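Local coordinates for protein-tyrosine-phosphatase (Chaetomium thermophilum var. thermophilum DSM 1495, PDB 5M43), which is the phosphatase domain of Yvh1, probably a dual-specificity protein phosphatase linked to ribosome assembly, at residues A[116-121]-A[144-149]. Sequence-based numbering, arbitrary orientation.
Sequences AYLLWK and EWVRET
Leu118 turns its CG anti to its own carbonyl carbon (chi1 -65°); its CB points toward 144-149, and CD1, lying anti to CA, extends that branch to helix 135-147, where Trp145, with CG anti to the backbone N (chi1 -177°), and Val146 receive it. The contact illustrates how a single leucine methyl can bridge one end of a helix pair at an ordinary packing distance: CA of Leu118 and CA of Val146, the nearest pair, are 9.3 Å from each other. CD1 of Leu118 lies 3.7 Å from CG2 of Val146 and 3.9 Å from CD1 of Trp145. The methyl thus sits against a valine branch and the pyrrole part of the indole at once, approaching the ring obliquely, while the leucine and tryptophan side chains run roughly perpendicular to each other. All of this is apolar van der Waals packing, and the two segments bury a modest 100 Å² between them.

In the dual-specificity phosphatase fold, helices pack against a central sheet, and this contact joins two of them, helix 109-121, which follows strand 99-102, and helix 135-147, near their C-terminal ends. Leu119 continues the same interface on Val139 and Ala142, while Phe126 also touches Leu118, and Ala153 touches Val146.

Trp145 combines this apolar role with polar anchoring. Its NE1 donates a hydrogen bond to the backbone O of Lys7, and its ring makes cation-pi contacts with Lys7 and Arg125, which should help to fix the indole beside the leucine. Flanking Trp145 and Val146 in sequence, Glu144 and Arg147 form a salt bridge apart from the contact, NH1 of Arg147 to OE2 of Glu144 at 2.9 Å; OE2 uses its syn lone pair but lies out of the guanidinium plane, and the N-H...O angle of 137° is well short of straight.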
# COMPACT_ATOMS: atom_id res chain seq x y z
N ALA A 116 3.59 -2.33 -4.63
CA ALA A 116 2.96 -3.36 -5.46
C ALA A 116 1.78 -2.81 -6.24
O ALA A 116 1.58 -3.17 -7.40
CB ALA A 116 2.50 -4.53 -4.58
N TYR A 117 0.97 -1.97 -5.58
CA TYR A 117 -0.16 -1.35 -6.26
C TYR A 117 0.33 -0.40 -7.35
O TYR A 117 -0.20 -0.41 -8.47
CB TYR A 117 -1.01 -0.66 -5.21
CG TYR A 117 -2.00 0.33 -5.84
CD1 TYR A 117 -3.19 -0.08 -6.35
CD2 TYR A 117 -1.68 1.68 -5.88
CE1 TYR A 117 -4.07 0.85 -6.95
CE2 TYR A 117 -2.54 2.63 -6.42
CZ TYR A 117 -3.77 2.21 -6.92
OH TYR A 117 -4.63 3.11 -7.53
N LEU A 118 1.35 0.44 -7.03
CA LEU A 118 1.81 1.42 -8.02
C LEU A 118 2.40 0.73 -9.25
O LEU A 118 2.20 1.19 -10.39
CB LEU A 118 2.86 2.36 -7.42
CG LEU A 118 2.42 3.29 -6.28
CD1 LEU A 118 3.67 4.03 -5.75
CD2 LEU A 118 1.43 4.31 -6.93
N LEU A 119 3.18 -0.35 -9.06
CA LEU A 119 3.74 -1.09 -10.19
C LEU A 119 2.64 -1.72 -11.04
O LEU A 119 2.74 -1.80 -12.27
CB LEU A 119 4.67 -2.21 -9.68
CG LEU A 119 5.92 -1.64 -8.99
CD1 LEU A 119 6.67 -2.87 -8.36
CD2 LEU A 119 6.81 -0.94 -9.98
N TRP A 120 1.58 -2.17 -10.38
CA TRP A 120 0.47 -2.82 -11.09
C TRP A 120 -0.37 -1.80 -11.85
O TRP A 120 -0.84 -2.07 -12.97
CB TRP A 120 -0.39 -3.55 -10.05
CG TRP A 120 -1.68 -4.01 -10.60
CD1 TRP A 120 -1.90 -5.16 -11.33
CD2 TRP A 120 -2.97 -3.35 -10.48
NE1 TRP A 120 -3.24 -5.23 -11.73
CE2 TRP A 120 -3.91 -4.14 -11.18
CE3 TRP A 120 -3.41 -2.18 -9.85
CZ2 TRP A 120 -5.26 -3.80 -11.25
CZ3 TRP A 120 -4.76 -1.84 -9.93
CH2 TRP A 120 -5.67 -2.63 -10.66
N LYS A 121 -0.59 -0.65 -11.24
CA LYS A 121 -1.47 0.35 -11.85
C LYS A 121 -0.75 1.24 -12.86
O LYS A 121 -1.34 1.59 -13.91
CB LYS A 121 -2.16 1.18 -10.78
CG LYS A 121 -3.14 2.22 -11.46
CD LYS A 121 -3.97 2.76 -10.44
CE LYS A 121 -5.00 3.69 -11.14
NZ LYS A 121 -5.89 4.36 -10.14
N GLU A 144 11.32 5.40 -4.94
CA GLU A 144 11.64 6.84 -4.89
C GLU A 144 10.39 7.69 -5.07
O GLU A 144 10.28 8.79 -4.48
CB GLU A 144 12.66 7.19 -5.97
CG GLU A 144 13.98 6.52 -5.78
CD GLU A 144 14.53 6.85 -4.42
OE1 GLU A 144 14.50 8.05 -4.02
OE2 GLU A 144 14.96 5.93 -3.73
N TRP A 145 9.42 7.18 -5.83
CA TRP A 145 8.13 7.89 -5.94
C TRP A 145 7.45 8.01 -4.58
O TRP A 145 7.00 9.09 -4.17
CB TRP A 145 7.25 7.13 -6.95
CG TRP A 145 5.90 7.81 -7.21
CD1 TRP A 145 4.75 7.68 -6.48
CD2 TRP A 145 5.61 8.66 -8.28
NE1 TRP A 145 3.73 8.43 -7.07
CE2 TRP A 145 4.25 9.04 -8.17
CE3 TRP A 145 6.37 9.15 -9.33
CZ2 TRP A 145 3.61 9.90 -9.10
CZ3 TRP A 145 5.72 10.04 -10.27
CH2 TRP A 145 4.37 10.37 -10.14
N VAL A 146 7.39 6.89 -3.84
CA VAL A 146 6.82 6.91 -2.51
C VAL A 146 7.59 7.87 -1.62
O VAL A 146 6.99 8.63 -0.85
CB VAL A 146 6.80 5.49 -1.90
CG1 VAL A 146 6.34 5.53 -0.44
CG2 VAL A 146 5.80 4.63 -2.75
N ARG A 147 8.93 7.85 -1.70
CA ARG A 147 9.78 8.67 -0.83
C ARG A 147 9.55 10.17 -1.05
O ARG A 147 9.93 10.99 -0.17
CB ARG A 147 11.25 8.35 -1.08
CG ARG A 147 11.66 7.08 -0.33
CD ARG A 147 13.02 6.61 -0.77
NE ARG A 147 13.47 5.57 0.16
CZ ARG A 147 14.61 4.93 0.04
NH1 ARG A 147 15.43 5.18 -1.00
NH2 ARG A 147 14.95 4.03 0.97
N GLU A 148 8.91 10.56 -2.16
CA GLU A 148 8.64 11.98 -2.33
C GLU A 148 7.68 12.52 -1.28
O GLU A 148 7.71 13.73 -0.99
CB GLU A 148 8.10 12.26 -3.74
CG GLU A 148 9.14 11.95 -4.80
CD GLU A 148 8.77 12.46 -6.17
OE1 GLU A 148 8.33 13.62 -6.27
OE2 GLU A 148 8.93 11.69 -7.14
N THR A 149 6.82 11.69 -0.70
CA THR A 149 5.97 12.15 0.39
C THR A 149 6.11 11.33 1.66
O THR A 149 5.61 11.79 2.71
CB THR A 149 4.48 12.17 0.02
OG1 THR A 149 4.05 10.82 -0.24
CG2 THR A 149 4.25 13.03 -1.20